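Local coordinates for protein chloride intracellular channel exc-4 (Caenorhabditis elegans, PDB 2YV9) that may insert into membranes to form chloride channels and is required to regulate lumen size in the growing excretory canal, at residues 148-151 / 157-160; 128-133 / 208-213; 103-106 / 111-114; 41-46 / 99-104. One frame throughout, in Å; residues are numbered along the deposited sequence.

Contact 1: residues 148-151 / 157-160; sequences SRVE and IKVH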
loop_
_atom_site.group_PDB
_atom_site.type_symbol
_atom_site.label_atom_id
_atom_site.label_comp_id
_atom_site.label_asym_id
_atom_site.label_seq_id
_atom_site.Cartn_x
_atom_site.Cartn_y
_atom_site.Cartn_z
ATOM N N SER A 148 23.805 22.977 11.678
ATOM C CA SER A 148 24.443 22.604 12.924
ATOM C C SER A 148 25.208 21.294 12.773
ATOM O O SER A 148 24.840 20.435 11.964
ATOM C CB SER A 148 23.395 22.396 13.964
ATOM O OG SER A 148 22.365 21.528 13.454
ATOM N N ARG A 149 26.252 21.153 13.575
ATOM C CA ARG A 149 26.920 19.871 13.687
ATOM C C ARG A 149 26.128 19.039 14.652
ATOM O O ARG A 149 25.604 19.541 15.649
ATOM C CB ARG A 149 28.320 20.067 14.243
ATOM C CG ARG A 149 29.254 20.832 13.325
ATOM C CD ARG A 149 30.719 20.740 13.816
ATOM N NE ARG A 149 30.847 21.214 15.195
ATOM C CZ ARG A 149 31.881 20.962 15.998
ATOM N NH1 ARG A 149 32.928 20.248 15.581
ATOM N NH2 ARG A 149 31.872 21.438 17.236
ATOM N N VAL A 150 26.070 17.719 14.427
ATOM C CA VAL A 150 25.335 16.873 15.375
ATOM C C VAL A 150 25.891 16.992 16.817
ATOM O O VAL A 150 25.113 16.990 17.780
ATOM C CB VAL A 150 25.425 15.420 14.901
ATOM C CG1 VAL A 150 24.997 14.416 16.020
ATOM C CG2 VAL A 150 24.619 15.242 13.606
ATOM N N GLU A 151 27.214 17.110 16.963
ATOM C CA GLU A 151 27.840 17.191 18.287
ATOM C C GLU A 151 27.430 18.451 19.051
ATOM O O GLU A 151 27.469 18.461 20.277
ATOM C CB GLU A 151 29.375 17.119 18.165
ATOM C CG GLU A 151 30.013 18.288 17.459
ATOM C CD GLU A 151 31.483 18.063 17.193
ATOM O OE1 GLU A 151 32.261 17.948 18.171
ATOM O OE2 GLU A 151 31.857 18.006 15.999
ATOM N N ILE A 157 16.967 17.542 20.583
ATOM C CA ILE A 157 17.180 17.157 19.196
ATOM C C ILE A 157 18.144 15.963 19.111
ATOM O O ILE A 157 17.903 15.013 18.371
ATOM C CB ILE A 157 17.675 18.323 18.383
ATOM C CG1 ILE A 157 16.651 19.460 18.504
ATOM C CG2 ILE A 157 17.844 17.955 16.883
ATOM C CD1 ILE A 157 17.135 20.608 18.018
ATOM N N LYS A 158 19.228 16.050 19.882
ATOM C CA LYS A 158 20.258 15.006 19.809
ATOM C C LYS A 158 19.770 13.640 20.276
ATOM O O LYS A 158 20.245 12.591 19.756
ATOM C CB LYS A 158 21.488 15.394 20.600
ATOM C CG LYS A 158 22.694 14.507 20.213
ATOM C CD LYS A 158 23.977 15.051 20.710
ATOM C CE LYS A 158 25.139 14.193 20.278
ATOM N NZ LYS A 158 25.102 12.809 20.855
ATOM N N VAL A 159 18.785 13.600 21.173
ATOM C CA VAL A 159 18.223 12.317 21.621
ATOM C C VAL A 159 17.729 11.424 20.463
ATOM O O VAL A 159 17.941 10.225 20.495
ATOM C CB VAL A 159 17.120 12.447 22.732
ATOM C CG1 VAL A 159 15.930 13.246 22.267
ATOM C CG2 VAL A 159 16.664 11.042 23.211
ATOM N N HIS A 160 17.180 12.016 19.396
ATOM C CA HIS A 160 16.669 11.179 18.295
ATOM C C HIS A 160 17.853 10.525 17.573
ATOM O O HIS A 160 17.777 9.366 17.134
ATOM C CB HIS A 160 15.902 12.047 17.303
ATOM C CG HIS A 160 14.830 12.868 17.941
ATOM N ND1 HIS A 160 13.775 12.304 18.622
ATOM C CD2 HIS A 160 14.644 14.215 17.992
ATOM C CE1 HIS A 160 12.971 13.271 19.041
ATOM N NE2 HIS A 160 13.485 14.442 18.687
#

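Contact 2: residues 128-133 / 208-213; sequences RNFKLF and SLLGFD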
loop_
_atom_site.group_PDB
_atom_site.type_symbol
_atom_site.label_atom_id
_atom_site.label_comp_id
_atom_site.label_asym_id
_atom_site.label_seq_id
_atom_site.Cartn_x
_atom_site.Cartn_y
_atom_site.Cartn_z
ATOM N N ARG A 128 11.771 4.683 12.415
ATOM C CA ARG A 128 10.983 5.659 13.209
ATOM C C ARG A 128 11.909 6.701 13.867
ATOM O O ARG A 128 11.673 7.936 13.809
ATOM C CB ARG A 128 10.220 4.899 14.244
ATOM C CG ARG A 128 9.562 5.686 15.374
ATOM C CD ARG A 128 8.895 4.627 16.233
ATOM N NE ARG A 128 9.210 4.748 17.625
ATOM C CZ ARG A 128 9.270 3.738 18.487
ATOM N NH1 ARG A 128 9.043 2.445 18.157
ATOM N NH2 ARG A 128 9.546 4.043 19.759
ATOM N N ASN A 129 12.980 6.246 14.494
ATOM C CA ASN A 129 13.872 7.216 15.116
ATOM C C ASN A 129 14.641 8.083 14.098
ATOM O O ASN A 129 14.909 9.258 14.343
ATOM C CB ASN A 129 14.812 6.557 16.102
ATOM C CG ASN A 129 14.111 6.223 17.396
ATOM O OD1 ASN A 129 14.036 5.073 17.789
ATOM N ND2 ASN A 129 13.628 7.229 18.074
ATOM N N PHE A 130 15.000 7.486 12.965
ATOM C CA PHE A 130 15.625 8.235 11.864
ATOM C C PHE A 130 14.685 9.370 11.435
ATOM O O PHE A 130 15.112 10.499 11.313
ATOM C CB PHE A 130 15.909 7.320 10.676
ATOM C CG PHE A 130 16.340 8.041 9.417
ATOM C CD1 PHE A 130 17.546 8.719 9.330
ATOM C CD2 PHE A 130 15.515 7.996 8.315
ATOM C CE1 PHE A 130 17.915 9.346 8.120
ATOM C CE2 PHE A 130 15.888 8.629 7.120
ATOM C CZ PHE A 130 17.083 9.281 7.041
ATOM N N LYS A 131 13.418 9.040 11.189
ATOM C CA LYS A 131 12.453 10.069 10.709
ATOM C C LYS A 131 12.319 11.196 11.737
ATOM O O LYS A 131 12.257 12.415 11.386
ATOM C CB LYS A 131 11.113 9.402 10.449
ATOM C CG LYS A 131 11.129 8.550 9.147
ATOM C CD LYS A 131 9.731 8.038 8.821
ATOM C CE LYS A 131 9.279 6.947 9.782
ATOM N NZ LYS A 131 7.892 6.432 9.426
ATOM N N LEU A 132 12.229 10.826 13.023
ATOM C CA LEU A 132 12.179 11.859 14.086
ATOM C C LEU A 132 13.396 12.782 14.040
ATOM O O LEU A 132 13.258 14.027 14.136
ATOM C CB LEU A 132 12.049 11.264 15.473
ATOM C CG LEU A 132 10.706 10.542 15.649
ATOM C CD1 LEU A 132 10.700 9.663 16.934
ATOM C CD2 LEU A 132 9.550 11.539 15.692
ATOM N N PHE A 133 14.583 12.218 13.886
ATOM C CA PHE A 133 15.808 13.004 13.893
ATOM C C PHE A 133 15.876 13.886 12.629
ATOM O O PHE A 133 16.219 15.090 12.670
ATOM C CB PHE A 133 17.053 12.120 13.930
ATOM C CG PHE A 133 18.332 12.896 13.968
ATOM C CD1 PHE A 133 18.508 13.930 14.868
ATOM C CD2 PHE A 133 19.385 12.622 13.078
ATOM C CE1 PHE A 133 19.693 14.666 14.877
ATOM C CE2 PHE A 133 20.537 13.351 13.076
ATOM C CZ PHE A 133 20.705 14.378 13.960
ATOM N N SER A 208 24.762 13.308 3.687
ATOM C CA SER A 208 24.488 14.456 2.791
ATOM C C SER A 208 23.758 15.621 3.443
ATOM O O SER A 208 24.057 16.802 3.136
ATOM C CB SER A 208 23.725 14.014 1.566
ATOM O OG SER A 208 22.424 13.589 1.924
ATOM N N LEU A 209 22.810 15.303 4.326
ATOM C CA LEU A 209 21.950 16.259 4.977
ATOM C C LEU A 209 22.062 16.396 6.509
ATOM O O LEU A 209 21.847 17.487 7.068
ATOM C CB LEU A 209 20.481 15.929 4.665
ATOM C CG LEU A 209 19.922 16.013 3.243
ATOM C CD1 LEU A 209 18.441 15.529 3.214
ATOM C CD2 LEU A 209 20.051 17.420 2.750
ATOM N N LEU A 210 22.311 15.304 7.219
ATOM C CA LEU A 210 22.166 15.364 8.654
ATOM C C LEU A 210 23.461 15.363 9.439
ATOM O O LEU A 210 23.434 15.550 10.651
ATOM C CB LEU A 210 21.275 14.226 9.133
ATOM C CG LEU A 210 19.831 14.120 8.627
ATOM C CD1 LEU A 210 19.047 12.987 9.194
ATOM C CD2 LEU A 210 19.051 15.403 8.887
ATOM N N GLY A 211 24.583 15.115 8.790
ATOM C CA GLY A 211 25.873 15.348 9.453
ATOM C C GLY A 211 26.401 14.167 10.262
ATOM O O GLY A 211 27.080 14.354 11.256
ATOM N N PHE A 212 26.167 12.936 9.781
ATOM C CA PHE A 212 26.614 11.763 10.505
ATOM C C PHE A 212 26.694 10.562 9.561
ATOM O O PHE A 212 26.035 10.523 8.531
ATOM C CB PHE A 212 25.702 11.483 11.714
ATOM C CG PHE A 212 24.372 10.849 11.363
ATOM C CD1 PHE A 212 24.230 9.462 11.326
ATOM C CD2 PHE A 212 23.254 11.630 11.090
ATOM C CE1 PHE A 212 23.032 8.854 11.010
ATOM C CE2 PHE A 212 22.039 11.039 10.761
ATOM C CZ PHE A 212 21.911 9.650 10.751
ATOM N N ASP A 213 27.544 9.602 9.937
ATOM C CA ASP A 213 27.625 8.319 9.244
ATOM C C ASP A 213 27.143 7.252 10.231
ATOM O O ASP A 213 26.995 7.498 11.446
ATOM C CB ASP A 213 29.068 8.017 8.846
ATOM C CG ASP A 213 29.180 7.056 7.659
ATOM O OD1 ASP A 213 28.164 6.562 7.142
ATOM O OD2 ASP A 213 30.326 6.859 7.203
#

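Contact 3: residues 103-106 / 111-114; sequences HLAK and PLFE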
loop_
_atom_site.group_PDB
_atom_site.type_symbol
_atom_site.label_atom_id
_atom_site.label_comp_id
_atom_site.label_asym_id
_atom_site.label_seq_id
_atom_site.Cartn_x
_atom_site.Cartn_y
_atom_site.Cartn_z
ATOM N N HIS A 103 3.165 -16.243 -2.886
ATOM C CA HIS A 103 2.588 -17.453 -3.487
ATOM C C HIS A 103 3.620 -18.091 -4.384
ATOM O O HIS A 103 3.899 -19.306 -4.263
ATOM C CB HIS A 103 1.317 -17.150 -4.295
ATOM C CG HIS A 103 0.698 -18.371 -4.892
ATOM N ND1 HIS A 103 1.133 -18.918 -6.084
ATOM C CD2 HIS A 103 -0.274 -19.191 -4.431
ATOM C CE1 HIS A 103 0.431 -20.009 -6.341
ATOM N NE2 HIS A 103 -0.423 -20.202 -5.353
ATOM N N LEU A 104 4.162 -17.296 -5.300
ATOM C CA LEU A 104 5.153 -17.742 -6.266
ATOM C C LEU A 104 6.416 -18.274 -5.558
ATOM O O LEU A 104 6.945 -19.316 -5.964
ATOM C CB LEU A 104 5.577 -16.633 -7.230
ATOM C CG LEU A 104 4.600 -16.331 -8.375
ATOM C CD1 LEU A 104 4.954 -15.058 -9.129
ATOM C CD2 LEU A 104 4.522 -17.524 -9.386
ATOM N N ALA A 105 6.929 -17.547 -4.569
ATOM C CA ALA A 105 8.088 -18.022 -3.766
ATOM C C ALA A 105 7.808 -19.444 -3.212
ATOM O O ALA A 105 8.700 -20.323 -3.238
ATOM C CB ALA A 105 8.424 -17.026 -2.605
ATOM N N LYS A 106 6.613 -19.650 -2.642
ATOM C CA LYS A 106 6.241 -20.937 -2.032
ATOM C C LYS A 106 6.203 -22.002 -3.104
ATOM O O LYS A 106 6.742 -23.123 -2.920
ATOM C CB LYS A 106 4.898 -20.828 -1.326
ATOM C CG LYS A 106 4.451 -22.104 -0.550
ATOM C CD LYS A 106 5.151 -22.214 0.797
ATOM C CE LYS A 106 4.813 -23.514 1.532
ATOM N NZ LYS A 106 4.993 -23.373 3.011
ATOM N N PRO A 111 13.027 -19.583 -0.275
ATOM C CA PRO A 111 12.951 -19.184 1.121
ATOM C C PRO A 111 12.951 -17.679 1.339
ATOM O O PRO A 111 13.664 -17.148 2.207
ATOM C CB PRO A 111 14.250 -19.786 1.702
ATOM C CG PRO A 111 15.175 -19.656 0.644
ATOM C CD PRO A 111 14.406 -19.984 -0.625
ATOM N N LEU A 112 12.117 -16.997 0.585
ATOM C CA LEU A 112 12.132 -15.532 0.576
ATOM C C LEU A 112 11.321 -14.902 1.698
ATOM O O LEU A 112 11.588 -13.756 2.074
ATOM C CB LEU A 112 11.636 -15.055 -0.782
ATOM C CG LEU A 112 11.572 -13.567 -1.116
ATOM C CD1 LEU A 112 12.919 -12.868 -1.008
ATOM C CD2 LEU A 112 10.993 -13.365 -2.557
ATOM N N PHE A 113 10.322 -15.617 2.218
ATOM C CA PHE A 113 9.456 -15.062 3.246
ATOM C C PHE A 113 9.522 -15.876 4.491
ATOM O O PHE A 113 9.383 -17.122 4.444
ATOM C CB PHE A 113 8.012 -14.989 2.805
ATOM C CG PHE A 113 7.785 -14.005 1.717
ATOM C CD1 PHE A 113 7.535 -12.681 2.010
ATOM C CD2 PHE A 113 7.869 -14.396 0.398
ATOM C CE1 PHE A 113 7.320 -11.788 0.999
ATOM C CE2 PHE A 113 7.686 -13.509 -0.628
ATOM C CZ PHE A 113 7.410 -12.207 -0.335
ATOM N N GLU A 114 9.720 -15.151 5.583
ATOM C CA GLU A 114 9.724 -15.706 6.940
ATOM C C GLU A 114 9.027 -14.737 7.880
ATOM O O GLU A 114 8.741 -13.602 7.502
ATOM C CB GLU A 114 11.149 -15.918 7.415
ATOM C CG GLU A 114 11.953 -16.884 6.639
ATOM C CD GLU A 114 11.446 -18.290 6.713
ATOM O OE1 GLU A 114 10.625 -18.603 7.614
ATOM O OE2 GLU A 114 11.871 -19.072 5.850
#

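Contact 4: residues 41-46 / 99-104; sequences QEFWME and GRIFHL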
loop_
_atom_site.group_PDB
_atom_site.type_symbol
_atom_site.label_atom_id
_atom_site.label_comp_id
_atom_site.label_asym_id
_atom_site.label_seq_id
_atom_site.Cartn_x
_atom_site.Cartn_y
_atom_site.Cartn_z
ATOM N N GLN A 41 11.209 -0.303 -3.723
ATOM C CA GLN A 41 12.482 -1.068 -3.662
ATOM C C GLN A 41 12.300 -2.441 -2.981
ATOM O O GLN A 41 12.886 -3.430 -3.388
ATOM C CB GLN A 41 13.618 -0.364 -2.998
ATOM C CG GLN A 41 14.897 -1.042 -3.415
ATOM C CD GLN A 41 16.228 -0.398 -2.976
ATOM O OE1 GLN A 41 16.283 0.641 -2.299
ATOM N NE2 GLN A 41 17.333 -1.062 -3.355
ATOM N N GLU A 42 11.500 -2.504 -1.931
ATOM C CA GLU A 42 11.201 -3.782 -1.263
ATOM C C GLU A 42 10.682 -4.803 -2.308
ATOM O O GLU A 42 11.218 -5.899 -2.417
ATOM C CB GLU A 42 10.127 -3.562 -0.208
ATOM C CG GLU A 42 9.660 -4.815 0.520
ATOM C CD GLU A 42 8.690 -4.556 1.659
ATOM O OE1 GLU A 42 8.248 -3.396 1.858
ATOM O OE2 GLU A 42 8.324 -5.543 2.332
ATOM N N PHE A 43 9.616 -4.479 -3.040
ATOM C CA PHE A 43 9.055 -5.443 -3.968
ATOM C C PHE A 43 9.951 -5.705 -5.161
ATOM O O PHE A 43 9.990 -6.841 -5.689
ATOM C CB PHE A 43 7.638 -5.102 -4.405
ATOM C CG PHE A 43 6.688 -5.087 -3.273
ATOM C CD1 PHE A 43 6.583 -6.184 -2.438
ATOM C CD2 PHE A 43 5.925 -3.984 -2.987
ATOM C CE1 PHE A 43 5.729 -6.166 -1.363
ATOM C CE2 PHE A 43 5.056 -3.989 -1.912
ATOM C CZ PHE A 43 4.966 -5.048 -1.103
ATOM N N TRP A 44 10.678 -4.686 -5.601
ATOM C CA TRP A 44 11.614 -4.892 -6.713
ATOM C C TRP A 44 12.670 -5.886 -6.267
ATOM O O TRP A 44 12.940 -6.872 -6.998
ATOM C CB TRP A 44 12.218 -3.580 -7.163
ATOM C CG TRP A 44 13.035 -3.594 -8.447
ATOM C CD1 TRP A 44 13.546 -4.669 -9.146
ATOM C CD2 TRP A 44 13.466 -2.424 -9.132
ATOM N NE1 TRP A 44 14.233 -4.205 -10.268
ATOM C CE2 TRP A 44 14.178 -2.827 -10.275
ATOM C CE3 TRP A 44 13.248 -1.049 -8.916
ATOM C CZ2 TRP A 44 14.756 -1.912 -11.142
ATOM C CZ3 TRP A 44 13.781 -0.140 -9.804
ATOM C CH2 TRP A 44 14.544 -0.572 -10.904
ATOM N N MET A 45 13.207 -5.721 -5.042
ATOM C CA MET A 45 14.169 -6.733 -4.594
ATOM C C MET A 45 13.583 -8.146 -4.583
ATOM O O MET A 45 14.234 -9.136 -5.014
ATOM C CB MET A 45 14.683 -6.413 -3.192
ATOM C CG MET A 45 15.563 -5.173 -3.147
ATOM S SD MET A 45 16.327 -4.702 -1.608
ATOM C CE MET A 45 17.228 -6.179 -1.219
ATOM N N GLU A 46 12.357 -8.276 -4.113
ATOM C CA GLU A 46 11.702 -9.595 -4.103
ATOM C C GLU A 46 11.516 -10.137 -5.541
ATOM O O GLU A 46 11.791 -11.323 -5.849
ATOM C CB GLU A 46 10.394 -9.500 -3.350
ATOM C CG GLU A 46 10.572 -9.244 -1.840
ATOM C CD GLU A 46 9.274 -8.983 -1.101
ATOM O OE1 GLU A 46 8.190 -9.038 -1.738
ATOM O OE2 GLU A 46 9.353 -8.745 0.107
ATOM N N GLY A 99 1.281 -10.728 -1.522
ATOM C CA GLY A 99 0.543 -12.016 -1.595
ATOM C C GLY A 99 0.920 -12.820 -2.827
ATOM O O GLY A 99 1.144 -14.047 -2.785
ATOM N N ARG A 100 0.995 -12.141 -3.947
ATOM C CA ARG A 100 1.308 -12.818 -5.210
ATOM C C ARG A 100 2.779 -13.290 -5.207
ATOM O O ARG A 100 3.099 -14.408 -5.635
ATOM C CB ARG A 100 1.018 -11.925 -6.419
ATOM C CG ARG A 100 1.337 -12.605 -7.781
ATOM C CD ARG A 100 0.570 -13.942 -7.973
ATOM N NE ARG A 100 0.868 -14.441 -9.314
ATOM C CZ ARG A 100 1.098 -15.720 -9.625
ATOM N NH1 ARG A 100 1.057 -16.667 -8.702
ATOM N NH2 ARG A 100 1.404 -16.037 -10.887
ATOM N N ILE A 101 3.682 -12.452 -4.708
ATOM C CA ILE A 101 5.113 -12.817 -4.667
ATOM C C ILE A 101 5.313 -13.953 -3.661
ATOM O O ILE A 101 6.082 -14.881 -3.924
ATOM C CB ILE A 101 6.012 -11.592 -4.374
ATOM C CG1 ILE A 101 5.756 -10.465 -5.387
ATOM C CG2 ILE A 101 7.508 -12.012 -4.349
ATOM C CD1 ILE A 101 6.432 -9.138 -4.961
ATOM N N PHE A 102 4.618 -13.909 -2.528
ATOM C CA PHE A 102 4.666 -14.944 -1.491
ATOM C C PHE A 102 4.221 -16.282 -2.080
ATOM O O PHE A 102 4.839 -17.332 -1.785
ATOM C CB PHE A 102 3.704 -14.568 -0.367
ATOM C CG PHE A 102 3.616 -15.582 0.749
ATOM C CD1 PHE A 102 4.328 -15.382 1.913
ATOM C CD2 PHE A 102 2.792 -16.679 0.651
ATOM C CE1 PHE A 102 4.248 -16.289 2.968
ATOM C CE2 PHE A 102 2.731 -17.602 1.683
ATOM C CZ PHE A 102 3.450 -17.381 2.848
ATOM N N HIS A 103 3.165 -16.243 -2.886
ATOM C CA HIS A 103 2.588 -17.453 -3.487
ATOM C C HIS A 103 3.620 -18.091 -4.384
ATOM O O HIS A 103 3.899 -19.306 -4.263
ATOM C CB HIS A 103 1.317 -17.150 -4.295
ATOM C CG HIS A 103 0.698 -18.371 -4.892
ATOM N ND1 HIS A 103 1.133 -18.918 -6.084
ATOM C CD2 HIS A 103 -0.274 -19.191 -4.431
ATOM C CE1 HIS A 103 0.431 -20.009 -6.341
ATOM N NE2 HIS A 103 -0.423 -20.202 -5.353
ATOM N N LEU A 104 4.162 -17.296 -5.300
ATOM C CA LEU A 104 5.153 -17.742 -6.266
ATOM C C LEU A 104 6.416 -18.274 -5.558
ATOM O O LEU A 104 6.945 -19.316 -5.964
ATOM C CB LEU A 104 5.577 -16.633 -7.230
ATOM C CG LEU A 104 4.600 -16.331 -8.375
ATOM C CD1 LEU A 104 4.954 -15.058 -9.129
ATOM C CD2 LEU A 104 4.522 -17.524 -9.386
#

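Contact 1: residues 148-151 / 157-160
Van der Waals contact between the aliphatic part of Lys158 and Val150 dominates this small interface, and these two residues account for most of the 92 Å² buried. Lys158 CD lies 3.7 Å from Val150 O, and the next carbon, CE, is 3.8 Å from the same Val150 O, so two methylenes rest against one carbonyl oxygen. An apolar touch lies beside it: Val150 CG1 approaches Lys158 CE at 4.3 Å. With CG anti to the backbone N (chi1 -164°), the lysine chain runs out toward the 3-10 turn that contains Val150 and Glu151. It then bends at its last torsion (chi4 -64°).

The polar groups find their partners elsewhere. Lys158 NZ hydrogen-bonds to Asn162 OD1, one helical turn on, while Arg149 NE forms a salt bridge with Asp152 just beyond its segment.

The contact closes a short connection in the helical C-terminal half of this GST-fold protein, setting the loop that follows helix 117-140 against the first turn of helix 155-178. Because only carbons of Lys158 meet Val150, the chemistry implies a fairly undirected fit: the lysine contributes its methylenes, while its ammonium group is bonded to Asn162 in its own helix.

Contact 2: residues 128-133 / 208-213
The Phe133 and Phe212 rings meet obliquely, with centroids 5.8 Å apart and planes at 57°. Phe212 CE2 reaches the edge of the Phe133 ring, lying in its plane at 3.6 Å from Phe133 CE2. At the edge of the Phe212 ring, also in plane, sits the carbonyl O of Leu210 from its own segment.

Between Phe130 and Phe133, one helical turn apart, a single methyl is shared. Leu210 CD1 comes to 3.9 Å from Phe133 CD2 and 4.0 Å from Phe130 CE1, slanting toward both rings. Phe133 CG is anti to the backbone N (chi1 -179°), which extends the ring toward the end of helix 190-210. Were an alanine to replace Phe133, Phe212 CE2 and Leu210 CD1 would probably face a gap, with Phe212 freer to shift.

All four residues are buried. Gly211, with phi at 88°, takes the chain out of the helix, and Phe212 follows with its side chain toward helix 117-140. In the helical C-terminal domain the cluster thus joins helix 117-140 to the end of helix 190-210. Helix 155-178 borders it through His160, which touches Phe133, and Tyr161, whose ring packs edge-to-face with Phe212.

Contact 3: residues 103-106 / 111-114
Ala105 directs its methyl from helix 94-107 at two successive side chains of the following loop, Leu112 and Phe113. The phenyl ring presents its edge: Ala105 CB lies near the ring plane, 4.0 Å from Phe113 CD2 and 4.1 Å from Phe113 CE2, so one C-C side of the ring is met almost evenly. Leu112 touches by its root, its CB standing 4.2 Å from Ala105 CB. Its branch goes elsewhere, because CG is anti to the backbone N (chi1 -178°) and carries the methyls on toward Glu46 and Ile101.

Phe113 has CG anti to its carbonyl carbon (chi1 -68°), which swings the ring toward helix 94-107, where it also meets Phe102 with planes about 50° apart. The small alanine methyl is consistent with the close approach of the backbones, whose nearest CA atoms, those of Ala105 and Leu112, are 6.4 Å apart. Both contacts are apolar, and the buried area is 105 Å².

The loop is the connection from the thioredoxin-like domain to helix 117-140, the first helix of the C-terminal domain. Glu190, at the start of helix 190-210, hydrogen-bonds to the backbone of Leu112 and Glu114, while Glu46 of helix 38-52 borders Leu112 and Phe113.

Contact 4: residues 41-46 / 99-104
Phe43 is the first residue of 41-46 to meet segment 99-104 of helix 94-107, and it does so through one corner of its ring: CD1 is 3.9 Å from Ile101 CD1, the methyl coming in at a slant. Phe43 CG is anti to the carbonyl carbon (chi1 -62°), which puts CD1 within contact of that methyl; the ring's other neighbours include Ile97 and Glu98 on helix 94-107 and Arg95 of the second subunit. A bound calcium ion is about 7 Å from the Phe43 side chain.

The two helices belong to the thioredoxin-like N-terminal domain. Helix 38-52 is the connection of a beta-alpha-beta crossover between the parallel strands 19-25 and 57-63, and helix 94-107 follows the antiparallel strands 81-84 and 89-91. Residues 41-46 also fall within the predicted membrane-inserting region, so this packing would probably have to change on insertion.

One turn on, Glu46 extends across Ile101 at about a right angle. Its CB lies 4.0 Å from Ile101 CG2, and its carboxylate oxygen OE1 is 3.7 Å from Ile101 CD1 and in plane at the edge of the Phe43 ring. Glu46 OE1 is buried and has no polar partner in the model, a setting that could favour the protonated form. With an alanine in place of Ile101, the gap left by CD1 and CG2 is likely to leave Phe43 CD1 and the Glu46 side chain without their apolar neighbour. Ile101 reaches further along helix 38-52, to Leu47 and Leu50.

How the contacts relate
Contacts 3 and 4 share helix 94-107 and touch each other, with centres 8 Å apart; Glu46 and Ile101 of contact 4 border Leu112 and Phe113 of contact 3. Contacts 1 and 2 form a second pair, 9 Å apart between centres, in which Val150 and His160 of contact 1 pack on contact 2. The pairs lie on opposite sides of the chain's centre, one in and beside the thioredoxin-like domain, the other in the helical domain. Contacts 2, 3 and 4 are buried: 2 is aromatic-rich, 3 turns on a methyl, and 4 includes a carboxylate oxygen. Contact 1, farthest from the centre and partly exposed, uses lysine methylenes instead.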